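Local structure of 6-phospho-beta-glucosidase (Thermotoga maritima, 1UP7) at residues Ile95-Gly100 against Lys252-Ile257; Thr107-Phe112 against Lys400-Glu405; Gln44-Asp49 against Lys277-Val282; Phe50-Val55 against Phe59-Ser64. The protein hydrolyses cellobiose 6'-phosphate to glucose 6-phosphate and glucose, with NAD+ and a manganese ion as cofactors. One frame throughout, in Å; residues are numbered along the deposited sequence.

Contact 1: Ile95-Gly100 against Lys252-Ile257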
loop_
_atom_site.group_PDB
_atom_site.type_symbol
_atom_site.label_atom_id
_atom_site.label_comp_id
_atom_site.label_asym_id
_atom_site.label_seq_id
_atom_site.Cartn_x
_atom_site.Cartn_y
_atom_site.Cartn_z
ATOM N N ILE A 95 11.021 29.437 -26.411
ATOM C CA ILE A 95 11.513 30.097 -25.206
ATOM C C ILE A 95 12.590 29.327 -24.406
ATOM O O ILE A 95 13.565 29.964 -24.013
ATOM C CB ILE A 95 10.281 30.559 -24.299
ATOM C CG1 ILE A 95 9.657 31.854 -24.840
ATOM C CG2 ILE A 95 10.643 30.681 -22.815
ATOM C CD1 ILE A 95 8.231 32.182 -24.268
ATOM N N PRO A 96 12.422 28.017 -24.135
ATOM C CA PRO A 96 13.444 27.248 -23.407
ATOM C C PRO A 96 14.786 27.187 -24.106
ATOM O O PRO A 96 15.802 27.036 -23.427
ATOM C CB PRO A 96 12.835 25.837 -23.297
ATOM C CG PRO A 96 11.361 26.015 -23.497
ATOM C CD PRO A 96 11.233 27.191 -24.428
ATOM N N LEU A 97 14.787 27.338 -25.429
ATOM C CA LEU A 97 15.981 27.108 -26.243
ATOM C C LEU A 97 17.179 27.959 -25.812
ATOM O O LEU A 97 18.262 27.439 -25.629
ATOM C CB LEU A 97 15.641 27.337 -27.705
ATOM C CG LEU A 97 15.246 26.145 -28.586
ATOM C CD1 LEU A 97 14.862 24.874 -27.855
ATOM C CD2 LEU A 97 14.242 26.507 -29.674
ATOM N N LYS A 98 16.970 29.263 -25.616
ATOM C CA LYS A 98 18.042 30.155 -25.165
ATOM C C LYS A 98 18.696 29.755 -23.837
ATOM O O LYS A 98 19.812 30.167 -23.552
ATOM C CB LYS A 98 17.572 31.611 -25.082
ATOM C CG LYS A 98 16.590 31.874 -23.957
ATOM C CD LYS A 98 16.174 33.346 -23.869
ATOM C CE LYS A 98 15.226 33.776 -24.982
ATOM N NZ LYS A 98 13.951 33.060 -24.975
ATOM N N TYR A 99 17.997 28.966 -23.037
ATOM C CA TYR A 99 18.517 28.474 -21.766
ATOM C C TYR A 99 19.265 27.163 -21.876
ATOM O O TYR A 99 19.726 26.643 -20.867
ATOM C CB TYR A 99 17.375 28.313 -20.757
ATOM C CG TYR A 99 16.607 29.572 -20.514
ATOM C CD1 TYR A 99 16.993 30.470 -19.522
ATOM C CD2 TYR A 99 15.482 29.883 -21.288
ATOM C CE1 TYR A 99 16.252 31.650 -19.288
ATOM C CE2 TYR A 99 14.752 31.045 -21.082
ATOM C CZ TYR A 99 15.140 31.926 -20.079
ATOM O OH TYR A 99 14.416 33.091 -19.868
ATOM N N GLY A 100 19.395 26.627 -23.088
ATOM C CA GLY A 100 20.007 25.327 -23.310
ATOM C C GLY A 100 19.076 24.180 -22.940
ATOM O O GLY A 100 19.513 23.105 -22.584
ATOM N N LYS A 252 21.639 15.493 -28.173
ATOM C CA LYS A 252 21.343 15.311 -29.597
ATOM C C LYS A 252 20.024 16.012 -29.973
ATOM O O LYS A 252 19.944 16.711 -30.975
ATOM C CB LYS A 252 21.229 13.830 -29.937
ATOM C CG LYS A 252 21.578 13.461 -31.341
ATOM C CD LYS A 252 21.930 11.948 -31.455
ATOM C CE LYS A 252 23.408 11.750 -31.824
ATOM N NZ LYS A 252 23.766 10.291 -31.856
ATOM N N MET A 253 18.987 15.819 -29.170
ATOM C CA MET A 253 17.699 16.463 -29.416
ATOM C C MET A 253 17.743 17.999 -29.273
ATOM O O MET A 253 17.126 18.719 -30.080
ATOM C CB MET A 253 16.566 15.906 -28.526
ATOM C CG MET A 253 16.229 14.409 -28.780
ATOM S SD MET A 253 15.867 14.016 -30.542
ATOM C CE MET A 253 17.267 13.334 -30.971
ATOM N N PHE A 254 18.456 18.505 -28.266
ATOM C CA PHE A 254 18.587 19.938 -28.145
ATOM C C PHE A 254 19.218 20.526 -29.395
ATOM O O PHE A 254 18.722 21.565 -29.882
ATOM C CB PHE A 254 19.407 20.391 -26.942
ATOM C CG PHE A 254 19.598 21.897 -26.900
ATOM C CD1 PHE A 254 18.601 22.726 -26.346
ATOM C CD2 PHE A 254 20.733 22.482 -27.436
ATOM C CE1 PHE A 254 18.758 24.107 -26.326
ATOM C CE2 PHE A 254 20.885 23.884 -27.436
ATOM C CZ PHE A 254 19.889 24.707 -26.866
ATOM N N LYS A 255 20.304 19.918 -29.889
ATOM C CA LYS A 255 20.968 20.409 -31.089
ATOM C C LYS A 255 20.026 20.370 -32.293
ATOM O O LYS A 255 19.948 21.310 -33.080
ATOM C CB LYS A 255 22.222 19.621 -31.408
ATOM C CG LYS A 255 22.904 20.085 -32.680
ATOM C CD LYS A 255 24.279 19.433 -32.845
ATOM C CE LYS A 255 24.956 19.887 -34.148
ATOM N NZ LYS A 255 24.837 21.370 -34.390
ATOM N N LYS A 256 19.307 19.272 -32.446
ATOM C CA LYS A 256 18.355 19.164 -33.539
ATOM C C LYS A 256 17.300 20.289 -33.502
ATOM O O LYS A 256 17.024 20.956 -34.500
ATOM C CB LYS A 256 17.606 17.839 -33.485
ATOM C CG LYS A 256 16.966 17.501 -34.780
ATOM C CD LYS A 256 16.040 16.309 -34.594
ATOM C CE LYS A 256 15.485 15.810 -35.948
ATOM N NZ LYS A 256 14.112 15.243 -35.678
ATOM N N ILE A 257 16.696 20.490 -32.355
ATOM C CA ILE A 257 15.593 21.411 -32.283
ATOM C C ILE A 257 16.073 22.849 -32.485
ATOM O O ILE A 257 15.369 23.677 -33.067
ATOM C CB ILE A 257 14.863 21.314 -30.918
ATOM C CG1 ILE A 257 14.266 19.919 -30.691
ATOM C CG2 ILE A 257 13.825 22.468 -30.763
ATOM C CD1 ILE A 257 13.734 19.756 -29.254
#
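Gly100 and Phe254 mark the closest approach of the two backbones, with 7.4 Å between their CA atoms. Residues 95-98 have helical backbone angles, and Gly100 N bonds back to Leu97 O as the chain turns; Lys252-Ile257 is regular helix. Gly100 has a positive phi of 76°, a conformation glycine adopts easily, which suits it to the turn. Its backbone carbons pack on the ring of Phe254. With CG trans to the backbone N (chi1 176°), this ring stands out from the helix and reaches the turn. Gly100 C approaches the ring obliquely, 3.4 Å from Phe254 CE1. Leu97 O arrives differently: it lies in the ring plane at the edge, 3.4 Å from Phe254 CZ. A carbonyl oxygen suits this edge, where the ring hydrogens carry slight positive charge.

Beside the ring, Leu97 and Ile257 cross at about a right angle. Methyl CD1 of Leu97 meets CG2 of Ile257 at 3.9 Å, and the same methyl is 4.3 Å from Phe254 CE1, so one leucine branch serves both helix residues. Spaced three residues apart, Phe254 and Ile257 lie on the same side of helix 250-258. Tyr246 of helix 245-248 also packs on Ile257, whose side chain is about 7 Å from that of the substrate-binding Arg263.

No hydrogen bond links the segments. Residues 95-100 of the NAD-binding half and 252-257 of the C-terminal half meet through apolar side chains, the glycine backbone on the ring and one carbonyl at its edge, so their fit probably depends more on shape than on directional bonds.

Contact 2: Thr107-Phe112 against Lys400-Glu405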
loop_
_atom_site.group_PDB
_atom_site.type_symbol
_atom_site.label_atom_id
_atom_site.label_comp_id
_atom_site.label_asym_id
_atom_site.label_seq_id
_atom_site.Cartn_x
_atom_site.Cartn_y
_atom_site.Cartn_z
ATOM N N THR A 107 6.681 17.950 -23.970
ATOM C CA THR A 107 7.704 17.387 -23.108
ATOM C C THR A 107 8.555 18.464 -22.472
ATOM O O THR A 107 9.154 19.246 -23.180
ATOM C CB THR A 107 8.638 16.485 -23.949
ATOM O OG1 THR A 107 7.843 15.509 -24.647
ATOM C CG2 THR A 107 9.538 15.687 -23.018
ATOM N N GLY A 108 8.689 18.440 -21.159
ATOM C CA GLY A 108 9.595 19.347 -20.480
ATOM C C GLY A 108 8.947 20.709 -20.342
ATOM O O GLY A 108 7.722 20.825 -20.203
ATOM N N VAL A 109 9.764 21.747 -20.419
ATOM C CA VAL A 109 9.330 23.128 -20.123
ATOM C C VAL A 109 8.152 23.570 -21.006
ATOM O O VAL A 109 7.212 24.184 -20.522
ATOM C CB VAL A 109 10.509 24.136 -20.192
ATOM C CG1 VAL A 109 10.026 25.641 -19.979
ATOM C CG2 VAL A 109 11.580 23.775 -19.168
ATOM N N GLY A 110 8.209 23.241 -22.289
ATOM C CA GLY A 110 7.105 23.414 -23.204
ATOM C C GLY A 110 5.801 22.783 -22.768
ATOM O O GLY A 110 4.734 23.405 -22.900
ATOM N N GLY A 111 5.871 21.563 -22.233
ATOM C CA GLY A 111 4.701 20.885 -21.696
ATOM C C GLY A 111 4.155 21.607 -20.470
ATOM O O GLY A 111 2.948 21.618 -20.225
ATOM N N PHE A 112 5.054 22.196 -19.686
ATOM C CA PHE A 112 4.711 22.917 -18.468
ATOM C C PHE A 112 3.888 24.176 -18.802
ATOM O O PHE A 112 2.843 24.431 -18.180
ATOM C CB PHE A 112 5.997 23.291 -17.741
ATOM C CG PHE A 112 5.820 24.257 -16.589
ATOM C CD1 PHE A 112 5.445 23.800 -15.317
ATOM C CD2 PHE A 112 6.115 25.620 -16.761
ATOM C CE1 PHE A 112 5.342 24.676 -14.263
ATOM C CE2 PHE A 112 6.005 26.511 -15.700
ATOM C CZ PHE A 112 5.620 26.047 -14.447
ATOM N N LYS A 400 14.315 31.293 -12.523
ATOM C CA LYS A 400 13.522 32.499 -12.356
ATOM C C LYS A 400 13.275 33.245 -13.637
ATOM O O LYS A 400 12.127 33.636 -13.904
ATOM C CB LYS A 400 14.174 33.441 -11.346
ATOM C CG LYS A 400 13.385 33.541 -10.095
ATOM C CD LYS A 400 14.236 34.174 -9.031
ATOM C CE LYS A 400 13.402 35.139 -8.221
ATOM N NZ LYS A 400 12.197 35.531 -8.989
ATOM N N ASP A 401 14.335 33.491 -14.400
ATOM C CA ASP A 401 14.178 34.207 -15.663
ATOM C C ASP A 401 13.285 33.407 -16.608
ATOM O O ASP A 401 12.429 33.982 -17.267
ATOM C CB ASP A 401 15.535 34.507 -16.317
ATOM C CG ASP A 401 16.307 35.584 -15.595
ATOM O OD1 ASP A 401 15.684 36.422 -14.931
ATOM O OD2 ASP A 401 17.548 35.678 -15.641
ATOM N N LEU A 402 13.482 32.097 -16.656
ATOM C CA LEU A 402 12.675 31.249 -17.536
ATOM C C LEU A 402 11.173 31.365 -17.187
ATOM O O LEU A 402 10.324 31.593 -18.087
ATOM C CB LEU A 402 13.132 29.767 -17.491
ATOM C CG LEU A 402 12.261 28.740 -18.213
ATOM C CD1 LEU A 402 12.181 29.082 -19.690
ATOM C CD2 LEU A 402 12.780 27.287 -17.988
ATOM N N LEU A 403 10.854 31.207 -15.893
ATOM C CA LEU A 403 9.460 31.324 -15.443
ATOM C C LEU A 403 8.846 32.670 -15.816
ATOM O O LEU A 403 7.712 32.727 -16.269
ATOM C CB LEU A 403 9.282 31.045 -13.935
ATOM C CG LEU A 403 7.808 31.086 -13.397
ATOM C CD1 LEU A 403 6.821 30.096 -14.055
ATOM C CD2 LEU A 403 7.714 30.933 -11.894
ATOM N N GLU A 404 9.616 33.740 -15.656
ATOM C CA GLU A 404 9.163 35.085 -15.983
ATOM C C GLU A 404 8.830 35.210 -17.445
ATOM O O GLU A 404 7.811 35.794 -17.777
ATOM C CB GLU A 404 10.227 36.118 -15.619
ATOM C CG GLU A 404 9.855 36.955 -14.426
ATOM C CD GLU A 404 10.742 36.684 -13.225
ATOM O OE1 GLU A 404 11.860 37.316 -13.135
ATOM O OE2 GLU A 404 10.295 35.845 -12.376
ATOM N N GLU A 405 9.691 34.669 -18.312
ATOM C CA GLU A 405 9.445 34.678 -19.747
ATOM C C GLU A 405 8.161 33.927 -20.093
ATOM O O GLU A 405 7.326 34.411 -20.875
ATOM C CB GLU A 405 10.605 34.052 -20.487
ATOM C CG GLU A 405 11.427 35.071 -21.237
ATOM C CD GLU A 405 12.151 34.458 -22.415
ATOM O OE1 GLU A 405 13.061 33.659 -22.178
ATOM O OE2 GLU A 405 11.809 34.780 -23.559
#
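Phe112 presents the edge of its ring to Leu403: CE2 is 4.0 Å from Leu403 CD1, which lies near the ring plane. Neither ring face is used by segment 400-405. The two side chains, both buried, cross at about a right angle, one leucine methyl meeting the rim of the phenyl group. Phe112 reaches this place because its CG is trans to the backbone N (chi1 169°), which sends the ring outward from helix 109-131 toward the other helix. Around the pair, Leu387 of helix 380-389 touches both side chains, and Tyr367 and Thr371 of helix 355-376 pack on Phe112. A large flat hydrocarbon suits a site shared by so many helices.

The contact joins the first turn of helix 109-131, in the NAD-binding half of this family 4 glycosidase, to helix 396-409 near the C-terminus. Gly108 is at the N-cap position of helix 109-131. Its phi of 80° is one that glycine tolerates well, and its carbonyl O accepts Phe112 N at 3.0 Å, closing the opening turn. Gly111 also fits its place, since a side chain there would crowd Gly108 O.

The second pair, Val109 and Leu402, is likewise buried and meets tip to tip. Compact, branched Val109 can turn both methyls outward from the helix start, while the longer Leu402 bridges a separation of 9.2 Å between the two CA atoms. Val109 CG1 is 3.8 Å from Leu402 CD2, and its other methyl, CG2, is 3.9 Å from that same CD2, so the leucine methyl faces the fork of the valine.

Contact 3: Gln44-Asp49 against Lys277-Val282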
loop_
_atom_site.group_PDB
_atom_site.type_symbol
_atom_site.label_atom_id
_atom_site.label_comp_id
_atom_site.label_asym_id
_atom_site.label_seq_id
_atom_site.Cartn_x
_atom_site.Cartn_y
_atom_site.Cartn_z
ATOM N N GLN A 44 -13.588 27.070 -38.384
ATOM C CA GLN A 44 -14.364 25.862 -38.209
ATOM C C GLN A 44 -15.373 25.634 -39.358
ATOM O O GLN A 44 -15.595 24.491 -39.789
ATOM C CB GLN A 44 -15.052 25.868 -36.872
ATOM C CG GLN A 44 -16.041 24.772 -36.742
ATOM C CD GLN A 44 -16.578 24.661 -35.360
ATOM O OE1 GLN A 44 -16.181 23.775 -34.610
ATOM N NE2 GLN A 44 -17.468 25.557 -35.003
ATOM N N LYS A 45 -15.954 26.719 -39.860
ATOM C CA LYS A 45 -16.982 26.636 -40.888
ATOM C C LYS A 45 -16.453 25.984 -42.176
ATOM O O LYS A 45 -17.141 25.172 -42.797
ATOM C CB LYS A 45 -17.557 28.022 -41.172
ATOM C CG LYS A 45 -18.359 28.156 -42.463
ATOM C CD LYS A 45 -19.800 27.679 -42.261
ATOM C CE LYS A 45 -20.687 28.103 -43.448
ATOM N NZ LYS A 45 -21.840 27.159 -43.612
ATOM N N ILE A 46 -15.228 26.335 -42.571
ATOM C CA ILE A 46 -14.586 25.706 -43.725
ATOM C C ILE A 46 -14.426 24.203 -43.488
ATOM O O ILE A 46 -14.787 23.401 -44.345
ATOM C CB ILE A 46 -13.207 26.353 -44.055
ATOM C CG1 ILE A 46 -13.384 27.730 -44.705
ATOM C CG2 ILE A 46 -12.358 25.450 -44.964
ATOM C CD1 ILE A 46 -12.265 28.721 -44.280
ATOM N N VAL A 47 -13.919 23.832 -42.321
ATOM C CA VAL A 47 -13.709 22.435 -42.002
ATOM C C VAL A 47 -15.023 21.651 -41.925
ATOM O O VAL A 47 -15.113 20.559 -42.486
ATOM C CB VAL A 47 -12.869 22.278 -40.713
ATOM C CG1 VAL A 47 -12.671 20.810 -40.393
ATOM C CG2 VAL A 47 -11.539 22.996 -40.860
ATOM N N VAL A 48 -16.034 22.218 -41.260
ATOM C CA VAL A 48 -17.339 21.566 -41.110
ATOM C C VAL A 48 -18.113 21.451 -42.442
ATOM O O VAL A 48 -18.833 20.461 -42.668
ATOM C CB VAL A 48 -18.177 22.185 -39.983
ATOM C CG1 VAL A 48 -19.620 21.666 -40.003
ATOM C CG2 VAL A 48 -17.514 21.879 -38.637
ATOM N N ASP A 49 -17.939 22.419 -43.341
ATOM C CA ASP A 49 -18.558 22.308 -44.658
ATOM C C ASP A 49 -17.956 21.134 -45.417
ATOM O O ASP A 49 -18.660 20.413 -46.112
ATOM C CB ASP A 49 -18.372 23.556 -45.516
ATOM C CG ASP A 49 -19.319 24.669 -45.152
ATOM O OD1 ASP A 49 -20.264 24.430 -44.373
ATOM O OD2 ASP A 49 -19.180 25.835 -45.581
ATOM N N LYS A 277 -7.049 23.631 -49.199
ATOM C CA LYS A 277 -7.551 22.420 -49.839
ATOM C C LYS A 277 -8.949 22.047 -49.335
ATOM O O LYS A 277 -9.775 21.595 -50.111
ATOM C CB LYS A 277 -6.594 21.250 -49.618
ATOM C CG LYS A 277 -5.577 21.076 -50.722
ATOM C CD LYS A 277 -4.253 20.551 -50.174
ATOM C CE LYS A 277 -3.219 20.311 -51.302
ATOM N NZ LYS A 277 -2.054 19.560 -50.745
ATOM N N TYR A 278 -9.219 22.229 -48.038
ATOM C CA TYR A 278 -10.533 21.856 -47.498
ATOM C C TYR A 278 -11.704 22.656 -48.110
ATOM O O TYR A 278 -12.846 22.220 -48.044
ATOM C CB TYR A 278 -10.583 21.944 -45.972
ATOM C CG TYR A 278 -9.760 20.936 -45.199
ATOM C CD1 TYR A 278 -9.234 19.797 -45.797
ATOM C CD2 TYR A 278 -9.485 21.159 -43.862
ATOM C CE1 TYR A 278 -8.466 18.897 -45.058
ATOM C CE2 TYR A 278 -8.725 20.293 -43.135
ATOM C CZ TYR A 278 -8.219 19.154 -43.722
ATOM O OH TYR A 278 -7.467 18.282 -42.940
ATOM N N ARG A 279 -11.412 23.810 -48.712
ATOM C CA ARG A 279 -12.414 24.633 -49.394
ATOM C C ARG A 279 -13.165 23.855 -50.477
ATOM O O ARG A 279 -14.397 23.985 -50.597
ATOM C CB ARG A 279 -11.763 25.871 -50.042
ATOM C CG ARG A 279 -11.346 26.987 -49.052
ATOM C CD ARG A 279 -11.205 28.388 -49.683
ATOM N NE ARG A 279 -10.346 29.259 -48.868
ATOM C CZ ARG A 279 -10.767 30.095 -47.899
ATOM N NH1 ARG A 279 -12.062 30.211 -47.598
ATOM N NH2 ARG A 279 -9.877 30.825 -47.226
ATOM N N THR A 280 -12.421 23.071 -51.278
ATOM C CA THR A 280 -12.999 22.298 -52.393
ATOM C C THR A 280 -12.873 20.776 -52.292
ATOM O O THR A 280 -13.485 20.073 -53.072
ATOM C CB THR A 280 -12.403 22.706 -53.770
ATOM O OG1 THR A 280 -10.974 22.558 -53.740
ATOM C CG2 THR A 280 -12.635 24.182 -54.080
ATOM N N ALA A 281 -12.081 20.257 -51.361
ATOM C CA ALA A 281 -11.817 18.817 -51.317
ATOM C C ALA A 281 -13.099 17.964 -51.283
ATOM O O ALA A 281 -14.069 18.300 -50.583
ATOM C CB ALA A 281 -10.921 18.487 -50.133
ATOM N N VAL A 282 -13.091 16.864 -52.042
ATOM C CA VAL A 282 -14.157 15.858 -51.973
ATOM C C VAL A 282 -13.729 14.651 -51.131
ATOM O O VAL A 282 -14.564 13.865 -50.646
ATOM C CB VAL A 282 -14.644 15.380 -53.389
ATOM C CG1 VAL A 282 -15.493 16.456 -54.066
ATOM C CG2 VAL A 282 -13.474 14.978 -54.303
#
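Ile46 uses both of its branches against Tyr278 and Arg279. At chi1 -74° its CG1 lies beside the backbone N, and the chain continues to CD1, which stands 3.6 Å from Arg279 NH1. The other branch, CG2, is opposite the backbone N and packs 4.1 Å from Tyr278 CB. Arg279 is extended from CG to NE, and this brings NH1 obliquely against Ile46 CD1. The exposed position lets the guanidinium keep a polar partner, Glu276, in a salt bridge through NE while the isoleucine methyl packs against it. At Ile46, an alanine here would lose both branches and would probably leave the Arg279 guanidinium and Tyr278 CB without their apolar backing.

Val47 and Tyr278 lie side by side and point the same way, Val47 CG2 being 4.1 Å from Tyr278 CD2. The tyrosine is amphipathic in use: its ring is buried among apolar groups, while OH bonds to Ser13 O. Within helix 41-55, Lys45 NZ forms a salt bridge of 3.2 Å with the syn lone pair of Asp49 OD1, one turn on.

This is plain interdomain packing: helix 41-55 of the Rossmann-type NAD-binding part meets the end of helix 263-278 and the residues just after it, in the C-terminal family region. Val48 packs against strands 33-37 and 60-63, while Thr15 and Pro16 of helix 15-25 touch Val47 and Tyr278 respectively.

Contact 4: Phe50-Val55 against Phe59-Ser64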
loop_
_atom_site.group_PDB
_atom_site.type_symbol
_atom_site.label_atom_id
_atom_site.label_comp_id
_atom_site.label_asym_id
_atom_site.label_seq_id
_atom_site.Cartn_x
_atom_site.Cartn_y
_atom_site.Cartn_z
ATOM N N PHE A 50 -16.639 20.963 -45.301
ATOM C CA PHE A 50 -15.967 19.799 -45.864
ATOM C C PHE A 50 -16.475 18.506 -45.191
ATOM O O PHE A 50 -16.801 17.541 -45.884
ATOM C CB PHE A 50 -14.437 19.963 -45.780
ATOM C CG PHE A 50 -13.633 18.757 -46.236
ATOM C CD1 PHE A 50 -13.955 18.054 -47.391
ATOM C CD2 PHE A 50 -12.509 18.361 -45.522
ATOM C CE1 PHE A 50 -13.185 16.951 -47.814
ATOM C CE2 PHE A 50 -11.733 17.273 -45.946
ATOM C CZ PHE A 50 -12.083 16.563 -47.087
ATOM N N VAL A 51 -16.584 18.515 -43.864
ATOM C CA VAL A 51 -17.155 17.396 -43.117
ATOM C C VAL A 51 -18.525 16.966 -43.637
ATOM O O VAL A 51 -18.747 15.760 -43.853
ATOM C CB VAL A 51 -17.225 17.671 -41.575
ATOM C CG1 VAL A 51 -18.072 16.601 -40.861
ATOM C CG2 VAL A 51 -15.852 17.724 -40.993
ATOM N N LYS A 52 -19.419 17.942 -43.850
ATOM C CA LYS A 52 -20.771 17.684 -44.360
ATOM C C LYS A 52 -20.732 16.980 -45.704
ATOM O O LYS A 52 -21.581 16.130 -46.003
ATOM C CB LYS A 52 -21.577 18.981 -44.506
ATOM C CG LYS A 52 -22.122 19.553 -43.206
ATOM C CD LYS A 52 -23.160 20.620 -43.475
ATOM C CE LYS A 52 -23.645 21.268 -42.171
ATOM N NZ LYS A 52 -23.024 22.608 -41.817
ATOM N N ARG A 53 -19.761 17.351 -46.527
ATOM C CA ARG A 53 -19.572 16.732 -47.841
ATOM C C ARG A 53 -19.161 15.252 -47.679
ATOM O O ARG A 53 -19.588 14.405 -48.456
ATOM C CB ARG A 53 -18.507 17.482 -48.621
ATOM C CG ARG A 53 -18.944 18.135 -49.913
ATOM C CD ARG A 53 -18.405 19.542 -50.179
ATOM N NE ARG A 53 -16.942 19.649 -50.146
ATOM C CZ ARG A 53 -16.262 20.633 -49.524
ATOM N NH1 ARG A 53 -16.887 21.600 -48.883
ATOM N NH2 ARG A 53 -14.943 20.653 -49.555
ATOM N N LEU A 54 -18.349 14.938 -46.667
ATOM C CA LEU A 54 -17.934 13.556 -46.415
ATOM C C LEU A 54 -19.002 12.700 -45.741
ATOM O O LEU A 54 -19.057 11.489 -45.973
ATOM C CB LEU A 54 -16.650 13.458 -45.553
ATOM C CG LEU A 54 -15.353 14.124 -46.016
ATOM C CD1 LEU A 54 -14.506 14.481 -44.824
ATOM C CD2 LEU A 54 -14.580 13.269 -47.028
ATOM N N VAL A 55 -19.817 13.321 -44.894
ATOM C CA VAL A 55 -20.812 12.605 -44.122
ATOM C C VAL A 55 -21.980 12.127 -44.971
ATOM O O VAL A 55 -22.568 11.099 -44.678
ATOM C CB VAL A 55 -21.264 13.408 -42.894
ATOM C CG1 VAL A 55 -22.477 12.776 -42.243
ATOM C CG2 VAL A 55 -20.114 13.518 -41.931
ATOM N N PHE A 59 -25.235 11.051 -40.578
ATOM C CA PHE A 59 -25.772 11.604 -39.337
ATOM C C PHE A 59 -25.843 13.119 -39.469
ATOM O O PHE A 59 -25.266 13.690 -40.403
ATOM C CB PHE A 59 -24.945 11.190 -38.109
ATOM C CG PHE A 59 -23.445 11.278 -38.292
ATOM C CD1 PHE A 59 -22.794 12.509 -38.378
ATOM C CD2 PHE A 59 -22.671 10.119 -38.348
ATOM C CE1 PHE A 59 -21.373 12.578 -38.524
ATOM C CE2 PHE A 59 -21.245 10.189 -38.467
ATOM C CZ PHE A 59 -20.613 11.421 -38.559
ATOM N N LYS A 60 -26.565 13.759 -38.553
ATOM C CA LYS A 60 -26.695 15.210 -38.545
ATOM C C LYS A 60 -25.375 15.852 -38.120
ATOM O O LYS A 60 -24.732 15.392 -37.178
ATOM C CB LYS A 60 -27.845 15.620 -37.630
ATOM C CG LYS A 60 -29.221 15.482 -38.254
ATOM C CD LYS A 60 -30.402 15.760 -37.235
ATOM C CE LYS A 60 -30.178 17.006 -36.306
ATOM N NZ LYS A 60 -30.726 18.325 -36.847
ATOM N N VAL A 61 -24.963 16.886 -38.844
ATOM C CA VAL A 61 -23.766 17.653 -38.513
ATOM C C VAL A 61 -24.169 19.072 -38.102
ATOM O O VAL A 61 -24.797 19.790 -38.879
ATOM C CB VAL A 61 -22.825 17.740 -39.720
ATOM C CG1 VAL A 61 -21.624 18.633 -39.418
ATOM C CG2 VAL A 61 -22.403 16.341 -40.200
ATOM N N LEU A 62 -23.806 19.471 -36.887
ATOM C CA LEU A 62 -24.242 20.750 -36.345
ATOM C C LEU A 62 -23.095 21.606 -35.828
ATOM O O LEU A 62 -22.077 21.096 -35.383
ATOM C CB LEU A 62 -25.276 20.514 -35.230
ATOM C CG LEU A 62 -26.467 19.622 -35.601
ATOM C CD1 LEU A 62 -27.232 19.141 -34.359
ATOM C CD2 LEU A 62 -27.386 20.337 -36.608
ATOM N N ILE A 63 -23.282 22.920 -35.885
ATOM C CA ILE A 63 -22.381 23.840 -35.219
ATOM C C ILE A 63 -23.125 24.513 -34.062
ATOM O O ILE A 63 -24.240 24.980 -34.235
ATOM C CB ILE A 63 -21.813 24.869 -36.245
ATOM C CG1 ILE A 63 -20.897 24.156 -37.275
ATOM C CG2 ILE A 63 -21.045 25.980 -35.519
ATOM C CD1 ILE A 63 -20.484 25.009 -38.467
ATOM N N SER A 64 -22.513 24.511 -32.882
ATOM C CA SER A 64 -23.006 25.285 -31.773
ATOM C C SER A 64 -22.142 26.530 -31.583
ATOM O O SER A 64 -20.896 26.446 -31.598
ATOM C CB SER A 64 -22.996 24.450 -30.523
ATOM O OG SER A 64 -23.304 25.240 -29.408
#
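Val55, Val51 and Lys52 pack a helix onto the strand that follows it, in the beta-alpha-beta unit formed by strand 33-37, helix 41-55 and strand 60-63 of the Rossmann-type NAD-binding domain. The chain leaves the helix, turns within a few residues and runs back: helix 50-55 and strand 60-63 are antiparallel at 170°, their axes 9.3 Å apart. Strand 60-63 is an outermost strand of the parallel sheet within this chain, bonded to strand 33-37 through its backbone.

Val61 is the strand residue that faces the helix. Its CG2 lies 4.0 Å from Val55 CG2, and its CG1 turns to Val51 CG1. Beta-branched valine suits both roles, favouring extended backbone in the strand and giving a short, wide apolar surface on the helix.

At the turn, Phe59 has chi1 44°, with CG between the backbone N and the carbonyl carbon. This placement folds the ring back across Val55, at about a right angle to that side chain. Val55 CG1 sits over one face in a CH-pi contact, 4.1 Å from the ring centroid and 22° off the normal. The second methyl of Val55, CG2, reaches Phe59 CE1 at 3.8 Å; a serine in its place would probably lose the CH-pi contact and open a gap between the Phe59 ring and Val61. Val19 of helix 15-25 packs on Val55 as well.

Lys52, at the exposed edge of the contact, lends its aliphatic stem: CG lies 3.9 Å from Val61 CG1, and farther out CE rests 3.8 Å from Val61 O.

The contacts form two groups. Contacts 3 and 4 share helix 41-55, their centres 10 Å apart, and Arg53 NH2 of contact 4 probably hydrogen-bonds to Tyr278 O and Ala281 O of contact 3. The centres of contacts 1 and 2 lie 13 Å apart, joined where Glu405 OE1 meets Lys98 NZ in a salt bridge and Tyr99 OH in a probable hydrogen bond. Between the groups, centres are 36 to 42 Å apart. Contact 4 is local and closes first along the chain; contact 3 encloses it and contact 1, while contact 2 crosses contacts 1 and 3. The three long-range contacts thus tie the NAD-binding half to later chain at two distant places.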